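Local coordinates for uncharacterized protein (Parabacteroides merdae, PDB 4MXN) that is functionally uncharacterised but is probably a family 28 glycoside hydrolase that may act on pectin-like polysaccharides, at residues I76-G81 and E162-Q167; A82-V87 and A101-D106; P88-F93 and G137-N142; V172-K177 and V187-G192; I199-S202 and G206-M209. All blocks are in the same frame, centred on the assembly; numbering follows the deposited sequence.

In the fold
Interactions 2, 4 and 5 are buried, mainly apolar contacts joining consecutive strands across the interior of the parallel beta-helix. Interaction 4 adds a carboxylate to that core. Interaction 1 is mixed: its Ile-78 end faces the interior and touches Leu-84 of interaction 2, while its arginine end carries salt bridges and waters. Leu-166 of interaction 1 pairs by backbone with Val-188 and Asn-190 of interaction 4, and Glu-174 and Tyr-176 of interaction 4 pair with Ser-200 of interaction 5. Interaction 3 lies nearer the surface, its centre about 19 Å from that of the chain. It joins loops by an aromatic edge contact and a water bridge, and meets interaction 2 through Phe-93.

Interaction 1: residues I76-G81 and E162-Q167; sequences IRIEEG and EQVTLQ
Arg-77 joins the two segments by charge. Its NH1 stands 3.5 Å from Glu-162 OE2 in a long salt bridge, the carboxylate oxygen lying at the guanidinium edge although the two planes are turned 72° apart. Water 1 accepts from NH1 and donates to the same OE2, closing a small bridge. Within its own segment the arginine grips Glu-79 side-on, NE to OE2 and NH2 to OE1, both 3.1 Å, which makes Arg-77, Glu-79 and Glu-162 a salt-bridge network; bends at chi2 and chi3 fold the arginine back to do this.

To a neutral acceptor, Arg-77 NH1 also gives a weak bond, to Gln-163 OE1 (3.0 Å, 131°), an oxygen that takes its stronger bond from the backbone N of Gly-115. Water 2 spans Arg-77 NH2 and Gln-163 NE2. A leucine in place of Arg-77 would probably leave the carboxylates of Glu-79 and Glu-162 without the positive charge that both share.

The apolar part is slight: Ile-78 CD1 comes 4.5 Å from Val-164 CG1, and Ile-78 also rests on Ile-119. The contact ties two coils of a parallel beta-helix, the family 28 fold, with Ile-78 and Val-164 in its aliphatic interior and the Arg-77 network on the outer side.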
# COMPACT_ATOMS: atom_id res chain seq x y z
N ILE A 76 -8.01 -6.11 -4.21
CA ILE A 76 -8.35 -4.77 -4.67
C ILE A 76 -7.66 -4.58 -6.00
O ILE A 76 -6.45 -4.76 -6.10
CB ILE A 76 -7.98 -3.67 -3.63
CG1 ILE A 76 -9.00 -3.66 -2.45
CG2 ILE A 76 -7.90 -2.27 -4.31
CD1 ILE A 76 -8.55 -2.85 -1.19
N ARG A 77 -8.43 -4.23 -7.04
CA ARG A 77 -7.86 -3.95 -8.35
C ARG A 77 -7.98 -2.48 -8.66
O ARG A 77 -9.09 -1.95 -8.68
CB ARG A 77 -8.56 -4.78 -9.46
CG ARG A 77 -8.53 -6.31 -9.27
CD ARG A 77 -7.42 -6.99 -10.00
NE ARG A 77 -7.28 -6.54 -11.39
CZ ARG A 77 -6.22 -6.79 -12.14
NH1 ARG A 77 -5.22 -7.52 -11.66
NH2 ARG A 77 -6.15 -6.33 -13.38
N ILE A 78 -6.85 -1.82 -8.93
CA ILE A 78 -6.81 -0.40 -9.34
C ILE A 78 -6.44 -0.46 -10.81
O ILE A 78 -5.29 -0.71 -11.14
CB ILE A 78 -5.84 0.45 -8.47
CG1 ILE A 78 -6.21 0.29 -6.96
CG2 ILE A 78 -5.91 1.94 -8.88
CD1 ILE A 78 -5.07 0.25 -6.07
N GLU A 79 -7.44 -0.37 -11.70
CA GLU A 79 -7.16 -0.58 -13.12
C GLU A 79 -6.43 0.61 -13.74
O GLU A 79 -6.37 1.68 -13.13
CB GLU A 79 -8.44 -0.91 -13.90
CG GLU A 79 -9.20 -2.13 -13.38
CD GLU A 79 -8.54 -3.50 -13.39
OE1 GLU A 79 -7.52 -3.69 -14.10
OE2 GLU A 79 -9.07 -4.40 -12.70
N GLU A 80 -5.84 0.40 -14.94
CA GLU A 80 -5.12 1.44 -15.66
C GLU A 80 -6.03 2.64 -15.83
O GLU A 80 -7.19 2.49 -16.19
CB GLU A 80 -4.60 0.93 -17.02
CG GLU A 80 -3.40 1.73 -17.48
CD GLU A 80 -2.66 1.21 -18.70
OE1 GLU A 80 -3.33 0.94 -19.73
OE2 GLU A 80 -1.41 1.14 -18.66
N GLY A 81 -5.53 3.82 -15.51
CA GLY A 81 -6.35 5.03 -15.58
C GLY A 81 -7.02 5.37 -14.27
O GLY A 81 -7.60 6.46 -14.14
N GLU A 162 0.60 -7.15 -7.48
CA GLU A 162 1.08 -7.08 -8.86
C GLU A 162 0.65 -5.81 -9.59
O GLU A 162 -0.35 -5.18 -9.22
CB GLU A 162 0.61 -8.32 -9.67
CG GLU A 162 -0.90 -8.47 -9.83
CD GLU A 162 -1.36 -9.55 -10.80
OE1 GLU A 162 -0.50 -10.27 -11.36
OE2 GLU A 162 -2.58 -9.67 -11.00
N GLN A 163 1.41 -5.45 -10.64
CA GLN A 163 1.18 -4.45 -11.69
C GLN A 163 1.06 -3.00 -11.25
O GLN A 163 1.30 -2.11 -12.07
CB GLN A 163 -0.12 -4.77 -12.46
CG GLN A 163 -0.24 -6.18 -13.04
CD GLN A 163 -1.65 -6.40 -13.52
OE1 GLN A 163 -2.60 -6.47 -12.72
NE2 GLN A 163 -1.81 -6.48 -14.83
N VAL A 164 0.61 -2.75 -10.01
CA VAL A 164 0.34 -1.38 -9.52
C VAL A 164 1.59 -0.48 -9.53
O VAL A 164 2.72 -0.95 -9.44
CB VAL A 164 -0.32 -1.35 -8.11
CG1 VAL A 164 -1.75 -1.89 -8.16
CG2 VAL A 164 0.51 -2.11 -7.06
N THR A 165 1.36 0.82 -9.67
CA THR A 165 2.38 1.85 -9.55
C THR A 165 2.19 2.44 -8.16
O THR A 165 1.10 2.91 -7.84
CB THR A 165 2.33 2.87 -10.71
OG1 THR A 165 2.79 2.22 -11.92
CG2 THR A 165 3.19 4.10 -10.43
N LEU A 166 3.23 2.37 -7.33
CA LEU A 166 3.22 2.90 -5.96
C LEU A 166 3.97 4.21 -6.03
O LEU A 166 5.16 4.23 -6.33
CB LEU A 166 3.88 1.87 -4.99
CG LEU A 166 3.15 0.52 -4.92
CD1 LEU A 166 3.87 -0.44 -4.01
CD2 LEU A 166 1.70 0.70 -4.48
N GLN A 167 3.25 5.30 -5.87
CA GLN A 167 3.83 6.61 -6.09
C GLN A 167 3.81 7.53 -4.89
O GLN A 167 2.76 7.75 -4.27
CB GLN A 167 3.09 7.27 -7.25
CG GLN A 167 3.51 8.69 -7.62
CD GLN A 167 2.76 9.15 -8.85
OE1 GLN A 167 3.00 8.68 -9.96
NE2 GLN A 167 1.79 10.01 -8.66
O HOH W 1 -4.46 -8.85 -9.30
O HOH W 2 -4.35 -6.61 -16.05

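Interaction 2: residues A82-V87 and A101-D106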
# COMPACT_ATOMS: atom_id res chain seq x y z
N ALA A 82 -6.99 4.44 -13.28
CA ALA A 82 -7.56 4.70 -11.95
C ALA A 82 -6.45 5.08 -10.98
O ALA A 82 -5.33 4.57 -11.09
CB ALA A 82 -8.33 3.49 -11.41
N VAL A 83 -6.74 6.01 -10.07
CA VAL A 83 -5.76 6.40 -9.06
C VAL A 83 -6.43 6.33 -7.70
O VAL A 83 -7.51 6.92 -7.54
CB VAL A 83 -5.15 7.83 -9.27
CG1 VAL A 83 -4.00 8.10 -8.29
CG2 VAL A 83 -4.71 8.07 -10.72
N LEU A 84 -5.79 5.65 -6.72
CA LEU A 84 -6.22 5.63 -5.31
C LEU A 84 -5.36 6.73 -4.64
O LEU A 84 -4.13 6.61 -4.61
CB LEU A 84 -6.00 4.23 -4.71
CG LEU A 84 -6.74 3.91 -3.41
CD1 LEU A 84 -8.28 4.03 -3.58
CD2 LEU A 84 -6.37 2.53 -2.91
N VAL A 85 -5.96 7.87 -4.27
CA VAL A 85 -5.17 9.00 -3.77
C VAL A 85 -5.36 9.23 -2.26
O VAL A 85 -6.47 9.23 -1.75
CB VAL A 85 -5.39 10.30 -4.61
CG1 VAL A 85 -6.87 10.65 -4.79
CG2 VAL A 85 -4.62 11.49 -4.05
N ALA A 86 -4.26 9.40 -1.56
CA ALA A 86 -4.27 9.69 -0.13
C ALA A 86 -4.85 11.07 0.16
O ALA A 86 -4.46 12.07 -0.47
CB ALA A 86 -2.85 9.62 0.41
N VAL A 87 -5.77 11.14 1.13
CA VAL A 87 -6.30 12.40 1.65
C VAL A 87 -5.18 13.05 2.51
O VAL A 87 -4.52 12.32 3.23
CB VAL A 87 -7.62 12.16 2.44
CG1 VAL A 87 -7.41 11.26 3.66
CG2 VAL A 87 -8.29 13.48 2.82
N ALA A 101 -1.01 2.27 6.71
CA ALA A 101 -0.86 2.44 5.27
C ALA A 101 -2.16 2.82 4.58
O ALA A 101 -3.20 2.81 5.23
CB ALA A 101 -0.31 1.16 4.66
N ILE A 102 -2.11 3.12 3.27
CA ILE A 102 -3.34 3.40 2.48
C ILE A 102 -4.14 2.09 2.38
O ILE A 102 -5.36 2.10 2.51
CB ILE A 102 -3.02 4.03 1.11
CG1 ILE A 102 -2.25 5.37 1.30
CG2 ILE A 102 -4.32 4.22 0.28
CD1 ILE A 102 -1.88 6.11 -0.01
N ILE A 103 -3.42 0.98 2.16
CA ILE A 103 -3.99 -0.37 2.17
C ILE A 103 -3.15 -1.19 3.13
O ILE A 103 -1.94 -1.36 2.91
CB ILE A 103 -4.11 -1.07 0.78
CG1 ILE A 103 -4.85 -0.19 -0.24
CG2 ILE A 103 -4.80 -2.45 0.95
CD1 ILE A 103 -4.77 -0.70 -1.75
N TYR A 104 -3.78 -1.68 4.20
CA TYR A 104 -3.07 -2.52 5.15
C TYR A 104 -3.86 -3.78 5.41
O TYR A 104 -5.06 -3.84 5.16
CB TYR A 104 -2.75 -1.78 6.47
CG TYR A 104 -3.94 -1.50 7.36
CD1 TYR A 104 -4.76 -0.40 7.14
CD2 TYR A 104 -4.26 -2.34 8.43
CE1 TYR A 104 -5.85 -0.13 7.95
CE2 TYR A 104 -5.36 -2.08 9.25
CZ TYR A 104 -6.15 -0.98 9.01
OH TYR A 104 -7.24 -0.71 9.80
N ALA A 105 -3.19 -4.79 5.96
CA ALA A 105 -3.86 -6.02 6.35
C ALA A 105 -3.16 -6.58 7.56
O ALA A 105 -1.93 -6.56 7.63
CB ALA A 105 -3.88 -7.03 5.21
N ASP A 106 -3.94 -7.03 8.53
CA ASP A 106 -3.45 -7.59 9.77
C ASP A 106 -4.02 -8.99 9.97
O ASP A 106 -5.22 -9.14 10.22
CB ASP A 106 -3.82 -6.66 10.94
CG ASP A 106 -3.47 -7.17 12.32
OD1 ASP A 106 -2.46 -7.90 12.45
OD2 ASP A 106 -4.20 -6.83 13.28
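Ala-86 and Ile-102 mark the nearest approach of the two backbones, their CA atoms 6.9 Å apart, too far for pairing; no hydrogen bond crosses between the segments. Residues 82-86 form a strand that pairs in parallel with strands 61-69 and 118-120. In the other segment the chain turns a corner at Ile-102 and Ile-103, Ile-102 taking helical backbone angles (-68°, -41°), before it runs on as strand 104-106, the first strand of a different sheet. The corner aims the Ile-102 side chain back at the earlier strand.

Ile-102 touches two residues with two branches. Its CD1, at the end of an extended chain, sits 3.7 Å from Ala-86 CB, while its CG2 lies 4.2 Å from Leu-84 CD2. This is the interior of a parallel beta-helix, in which sheets on different faces share one stacked aliphatic core; Ile-119 touches both isoleucines, and Thr-65 lies against Leu-84 and Ile-102.

Leu-84 points toward the corner, and with CG trans to its own backbone N (chi1 -163°) it carries CD2 into the angle beside Ile-103. There Leu-84 CD2 meets Ile-103 CD1 at 3.8 Å and CG1 at 4.1 Å, the two side chains crossing at about a right angle. Ile-103 reaches the strand with its CD1 and also rests on Ile-113 of strand 111-114.

Interaction 3: residues P88-F93 and G137-N142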
# COMPACT_ATOMS: atom_id res chain seq x y z
N PRO A 88 -4.91 14.38 2.42
CA PRO A 88 -3.78 14.96 3.19
C PRO A 88 -4.21 15.25 4.63
O PRO A 88 -4.29 16.41 5.03
CB PRO A 88 -3.45 16.24 2.42
CG PRO A 88 -4.71 16.64 1.77
CD PRO A 88 -5.54 15.39 1.54
N SER A 89 -4.53 14.18 5.38
CA SER A 89 -5.10 14.28 6.71
C SER A 89 -4.58 13.15 7.60
O SER A 89 -4.97 11.98 7.41
CB SER A 89 -6.63 14.25 6.59
OG SER A 89 -7.29 14.28 7.85
N VAL A 90 -3.72 13.51 8.58
CA VAL A 90 -3.07 12.54 9.49
C VAL A 90 -4.10 11.62 10.19
O VAL A 90 -3.87 10.42 10.28
CB VAL A 90 -2.12 13.21 10.53
CG1 VAL A 90 -2.81 14.33 11.34
CG2 VAL A 90 -1.46 12.19 11.47
N TYR A 91 -5.22 12.20 10.66
CA TYR A 91 -6.23 11.45 11.42
C TYR A 91 -7.08 10.49 10.56
O TYR A 91 -7.78 9.63 11.13
CB TYR A 91 -7.11 12.42 12.22
CG TYR A 91 -6.31 13.25 13.21
CD1 TYR A 91 -5.28 12.68 13.95
CD2 TYR A 91 -6.55 14.61 13.36
CE1 TYR A 91 -4.51 13.44 14.83
CE2 TYR A 91 -5.82 15.38 14.27
CZ TYR A 91 -4.81 14.79 15.01
OH TYR A 91 -4.11 15.52 15.94
N ASP A 92 -6.98 10.58 9.23
CA ASP A 92 -7.72 9.69 8.33
C ASP A 92 -6.90 8.40 8.01
O ASP A 92 -7.38 7.54 7.26
CB ASP A 92 -8.13 10.41 7.05
CG ASP A 92 -9.35 11.28 7.27
OD1 ASP A 92 -10.45 10.73 7.37
OD2 ASP A 92 -9.19 12.49 7.42
N PHE A 93 -5.72 8.24 8.62
CA PHE A 93 -4.90 7.04 8.49
C PHE A 93 -4.92 6.26 9.85
O PHE A 93 -5.37 6.80 10.85
CB PHE A 93 -3.46 7.37 8.01
CG PHE A 93 -3.50 8.03 6.64
CD1 PHE A 93 -3.85 7.30 5.51
CD2 PHE A 93 -3.29 9.40 6.50
CE1 PHE A 93 -4.00 7.92 4.26
CE2 PHE A 93 -3.42 10.02 5.24
CZ PHE A 93 -3.77 9.28 4.13
N GLY A 137 1.11 19.76 19.48
CA GLY A 137 1.17 18.82 20.59
C GLY A 137 -0.07 17.96 20.72
O GLY A 137 -0.31 17.40 21.79
N HIS A 138 -0.87 17.85 19.64
CA HIS A 138 -2.09 17.04 19.60
C HIS A 138 -1.76 15.55 19.48
O HIS A 138 -2.58 14.69 19.82
CB HIS A 138 -3.01 17.50 18.46
CG HIS A 138 -3.57 18.87 18.65
ND1 HIS A 138 -4.11 19.58 17.59
CD2 HIS A 138 -3.65 19.64 19.77
CE1 HIS A 138 -4.49 20.74 18.09
NE2 HIS A 138 -4.22 20.84 19.39
N ILE A 139 -0.55 15.26 18.99
CA ILE A 139 0.06 13.93 18.86
C ILE A 139 1.53 14.07 19.25
O ILE A 139 2.09 15.17 19.16
CB ILE A 139 -0.13 13.28 17.44
CG1 ILE A 139 0.38 14.19 16.30
CG2 ILE A 139 -1.59 12.80 17.23
CD1 ILE A 139 0.53 13.52 14.92
N GLU A 140 2.16 12.99 19.72
CA GLU A 140 3.57 13.02 20.14
C GLU A 140 4.43 12.05 19.34
O GLU A 140 3.97 10.97 18.99
CB GLU A 140 3.71 12.71 21.65
CG GLU A 140 2.91 13.61 22.59
CD GLU A 140 3.50 14.95 22.99
OE1 GLU A 140 4.57 15.34 22.46
OE2 GLU A 140 2.89 15.62 23.86
N GLY A 141 5.67 12.44 19.07
CA GLY A 141 6.62 11.60 18.36
C GLY A 141 7.29 12.29 17.20
O GLY A 141 7.62 13.48 17.28
N ASN A 142 7.53 11.53 16.14
CA ASN A 142 8.13 12.00 14.89
C ASN A 142 7.15 11.78 13.77
O ASN A 142 6.20 11.00 13.93
CB ASN A 142 9.44 11.26 14.61
CG ASN A 142 10.47 11.42 15.70
OD1 ASN A 142 11.17 12.43 15.79
ND2 ASN A 142 10.54 10.42 16.57
O HOH W 3 -4.69 14.52 18.53
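Val-90 and Tyr-91 meet His-138 and Ile-139 in a partly buried, mostly apolar contact between two loops, one following strand 82-86 and the other following helix 123-136. No direct hydrogen bond joins the segments. Ile-139 supplies both apolar touches. Its CG2 lies at the edge of the Tyr-91 ring, in the ring plane and 3.8 Å from CE1, and its CD1 is 4.2 Å from Val-90 CG2. With CG1 set between the backbone N and the carbonyl carbon (chi1 55°), the two branches divide, one for each partner. Val-90 also serves Tyr-91 from within its own segment: its CG1 stands 3.9 Å above the centre of one ring face, so the ring is met over that face by the valine and at its edge by the isoleucine.

Both loops are excursions from the turns of the parallel beta-helix. Helix 123-136 ends in a Schellman motif at Gly-137, whose positive phi swings the chain round to present His-138 and Ile-139, and Val-90 packs on Val-130 of that helix.

At the more exposed end, Tyr-91 OH is 3.4 Å from His-138 CB, the side chains crossing at about a right angle. Water 3 donates to Tyr-91 OH (2.8 Å) and to His-138 O, linking the hydroxyl to the opposite backbone. Gln-133 OE1 is hydrogen-bonded to both Tyr-91 OH and His-138 ND1. The short 3-10 segment that carries Tyr-91 is tied by Ser-89 OG, which donates to the anti lone pair of Asp-92 OD2 at 2.6 Å.

Interaction 4: residues V172-K177 and V187-G192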
# COMPACT_ATOMS: atom_id res chain seq x y z
N VAL A 172 7.36 4.62 3.80
CA VAL A 172 7.95 3.56 2.98
C VAL A 172 6.83 3.15 2.01
O VAL A 172 5.67 3.31 2.35
CB VAL A 172 8.51 2.41 3.87
CG1 VAL A 172 8.86 1.15 3.07
CG2 VAL A 172 9.72 2.88 4.66
N ALA A 173 7.15 2.72 0.78
CA ALA A 173 6.06 2.34 -0.13
C ALA A 173 5.39 1.02 0.30
O ALA A 173 4.16 0.93 0.33
CB ALA A 173 6.57 2.21 -1.55
N GLU A 174 6.20 -0.01 0.64
CA GLU A 174 5.71 -1.34 0.98
C GLU A 174 6.32 -1.86 2.24
O GLU A 174 7.55 -1.82 2.37
CB GLU A 174 6.05 -2.36 -0.13
CG GLU A 174 5.52 -2.11 -1.53
CD GLU A 174 6.25 -2.93 -2.59
OE1 GLU A 174 6.09 -4.17 -2.61
OE2 GLU A 174 7.01 -2.34 -3.38
N ILE A 175 5.51 -2.43 3.13
CA ILE A 175 6.01 -3.03 4.37
C ILE A 175 5.46 -4.44 4.47
O ILE A 175 4.25 -4.63 4.37
CB ILE A 175 5.66 -2.19 5.64
CG1 ILE A 175 6.29 -0.77 5.59
CG2 ILE A 175 6.09 -2.95 6.93
CD1 ILE A 175 5.78 0.15 6.67
N TYR A 176 6.36 -5.43 4.63
CA TYR A 176 5.98 -6.84 4.80
C TYR A 176 6.61 -7.30 6.09
O TYR A 176 7.84 -7.27 6.23
CB TYR A 176 6.40 -7.71 3.59
CG TYR A 176 5.85 -7.19 2.28
CD1 TYR A 176 4.51 -7.36 1.94
CD2 TYR A 176 6.66 -6.48 1.39
CE1 TYR A 176 3.99 -6.83 0.76
CE2 TYR A 176 6.15 -5.95 0.21
CZ TYR A 176 4.82 -6.14 -0.11
OH TYR A 176 4.31 -5.60 -1.27
N LYS A 177 5.76 -7.61 7.07
CA LYS A 177 6.19 -8.01 8.39
C LYS A 177 5.53 -9.32 8.79
O LYS A 177 4.30 -9.39 8.79
CB LYS A 177 5.87 -6.90 9.42
CG LYS A 177 6.34 -7.23 10.82
CD LYS A 177 6.15 -6.07 11.80
CE LYS A 177 6.51 -6.47 13.22
NZ LYS A 177 7.94 -6.85 13.38
N VAL A 187 5.62 -4.62 -10.18
CA VAL A 187 5.24 -3.42 -9.43
C VAL A 187 6.24 -2.30 -9.75
O VAL A 187 7.42 -2.57 -9.94
CB VAL A 187 5.09 -3.68 -7.90
CG1 VAL A 187 4.86 -2.39 -7.11
CG2 VAL A 187 3.96 -4.67 -7.62
N VAL A 188 5.76 -1.08 -9.86
CA VAL A 188 6.62 0.07 -10.13
C VAL A 188 6.56 0.97 -8.89
O VAL A 188 5.46 1.30 -8.44
CB VAL A 188 6.22 0.83 -11.43
CG1 VAL A 188 6.99 2.15 -11.58
CG2 VAL A 188 6.37 -0.06 -12.68
N VAL A 189 7.73 1.32 -8.32
CA VAL A 189 7.76 2.26 -7.19
C VAL A 189 8.35 3.57 -7.71
O VAL A 189 9.50 3.59 -8.17
CB VAL A 189 8.49 1.76 -5.91
CG1 VAL A 189 8.46 2.82 -4.82
CG2 VAL A 189 7.88 0.45 -5.39
N ASN A 190 7.54 4.66 -7.69
CA ASN A 190 7.96 6.00 -8.11
C ASN A 190 8.15 6.81 -6.85
O ASN A 190 7.20 6.97 -6.09
CB ASN A 190 6.98 6.64 -9.09
CG ASN A 190 6.99 6.02 -10.46
OD1 ASN A 190 8.02 5.59 -10.97
ND2 ASN A 190 5.86 6.05 -11.14
N ALA A 191 9.39 7.22 -6.57
CA ALA A 191 9.75 7.93 -5.34
C ALA A 191 8.90 9.17 -5.11
O ALA A 191 8.53 9.42 -3.96
CB ALA A 191 11.22 8.33 -5.37
N GLY A 192 8.58 9.91 -6.17
CA GLY A 192 7.86 11.17 -6.08
C GLY A 192 8.75 12.13 -5.33
O GLY A 192 9.91 12.32 -5.71
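Val-189 packs closely against Ala-173 and Glu-174, one methyl to each. CG1 lies 3.8 Å from Ala-173 CB, and CG2 lies 3.5 Å from Glu-174 OE2, a carboxylate oxygen set against a methyl. Glu-174 and Val-189 cross at a slant, Glu-174 running extended beyond CG so that its carboxylate reaches the valines. Val-187 is more loosely engaged, its CG1 4.3 Å from the same OE2.

The other oxygen has a polar mate. Tyr-176 OH donates to the anti lone pair of Glu-174 OE1, at 2.6 Å, with OE1 in the plane of the tyrosine ring. Buried among Val-189, Leu-166 and Ile-199, the carboxylate may have its pKa raised by the apolar surroundings, an effect the tyrosine bond would tend to offset. With an alanine in place of Glu-174, the Tyr-176 hydroxyl would probably lose its acceptor and a gap would open beside Val-189 CG2.

Away from this inner side the contact falls off. Val-188 points away from the opposite segment, and Asn-190 turns instead to Thr-165 and Asn-215. Ile-175 and Lys-177, partly exposed, alternate with the inward Glu-174 and Tyr-176 and lie along Ser-200 and Ser-202 of the next strand. Strands 174-177 and 182-190 belong to different sheets, and alternation of this kind, inward residues filling the core and outward ones lying along the surface, is characteristic of the parallel beta-helix.

Interaction 5: residues I199-S202 and G206-M209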
# COMPACT_ATOMS: atom_id res chain seq x y z
N ILE A 199 10.92 -0.50 0.20
CA ILE A 199 10.42 -1.75 0.80
C ILE A 199 11.12 -2.06 2.10
O ILE A 199 12.35 -2.07 2.15
CB ILE A 199 10.56 -2.94 -0.19
CG1 ILE A 199 9.66 -2.73 -1.42
CG2 ILE A 199 10.18 -4.30 0.48
CD1 ILE A 199 10.11 -3.41 -2.50
N SER A 200 10.32 -2.40 3.13
CA SER A 200 10.75 -2.84 4.44
C SER A 200 10.27 -4.29 4.62
O SER A 200 9.07 -4.56 4.47
CB SER A 200 10.21 -1.92 5.53
OG SER A 200 10.65 -2.35 6.81
N ILE A 201 11.22 -5.23 4.87
CA ILE A 201 10.89 -6.66 5.06
C ILE A 201 11.51 -7.14 6.38
O ILE A 201 12.69 -6.88 6.65
CB ILE A 201 11.33 -7.57 3.85
CG1 ILE A 201 10.69 -7.11 2.51
CG2 ILE A 201 11.00 -9.05 4.11
CD1 ILE A 201 11.24 -7.78 1.21
N SER A 202 10.70 -7.83 7.19
CA SER A 202 11.15 -8.40 8.47
C SER A 202 10.32 -9.64 8.79
O SER A 202 9.11 -9.63 8.57
CB SER A 202 11.08 -7.39 9.61
OG SER A 202 9.75 -7.04 9.94
N GLY A 206 9.09 -16.81 2.70
CA GLY A 206 8.65 -17.01 1.32
C GLY A 206 8.17 -15.69 0.74
O GLY A 206 7.01 -15.30 0.92
N VAL A 207 9.09 -14.95 0.12
CA VAL A 207 8.80 -13.68 -0.54
C VAL A 207 9.45 -13.75 -1.90
O VAL A 207 10.68 -13.85 -2.00
CB VAL A 207 9.19 -12.40 0.25
CG1 VAL A 207 8.83 -11.13 -0.53
CG2 VAL A 207 8.53 -12.38 1.63
N LYS A 208 8.62 -13.76 -2.96
CA LYS A 208 9.13 -13.82 -4.32
C LYS A 208 8.81 -12.51 -5.01
O LYS A 208 7.64 -12.21 -5.27
CB LYS A 208 8.57 -15.02 -5.10
CG LYS A 208 9.01 -16.38 -4.59
CD LYS A 208 8.72 -17.44 -5.66
CE LYS A 208 9.08 -18.83 -5.23
NZ LYS A 208 9.18 -19.75 -6.40
N MSE A 209 9.86 -11.73 -5.31
CA MSE A 209 9.71 -10.44 -5.98
C MSE A 209 10.29 -10.55 -7.39
O MSE A 209 11.47 -10.91 -7.53
CB MSE A 209 10.39 -9.32 -5.17
CG MSE A 209 9.90 -7.94 -5.56
SE MSE A 209 10.33 -6.52 -4.30
CE MSE A 209 9.22 -7.06 -2.80
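Ile-199 sets CG1 opposite its carbonyl carbon (chi1 -65°), and selenomethionine Met-209 sets CG opposite its backbone N (chi1 -161°); these torsions turn the two side chains toward each other, tip to tip. A bend at the last torsion of Met-209 (chi3 -67°) folds the methyl back, and Ile-199 CD1 then touches both ends of the Se-C bond, 3.6 Å from Met-209 SE and 3.8 Å from CE. The selenium was introduced in place of sulfur, and Met-209 is modelled in two conformers, so the close fit holds for one conformer and is uncertain for the other.

One pair along, Ile-201 CD1 comes 4.5 Å from Val-207 CG1, a looser touch, with Ile-201 likewise in two conformers. The strands themselves stand well apart, CA atoms 11.0 Å from Ile-199 to Met-209 and 9.2 Å from Ile-201 to Val-207. They run in opposite directions without a hydrogen bond between them, and only inward side chains span the distance.

Each strand pairs in parallel with others. Strand 199-202 lies between 174-177 and 221-223, and strand 205-210 between 182-190 and 230-233. Leu-221 borders both isoleucines, while Leu-230 and Phe-232 lie against Val-207 and Met-209 respectively. Two consecutive strands, joined by a short turn and facing each other across a layer of apolar side chains, are characteristic of a coil of the parallel beta-helix, here toward its C-terminal end.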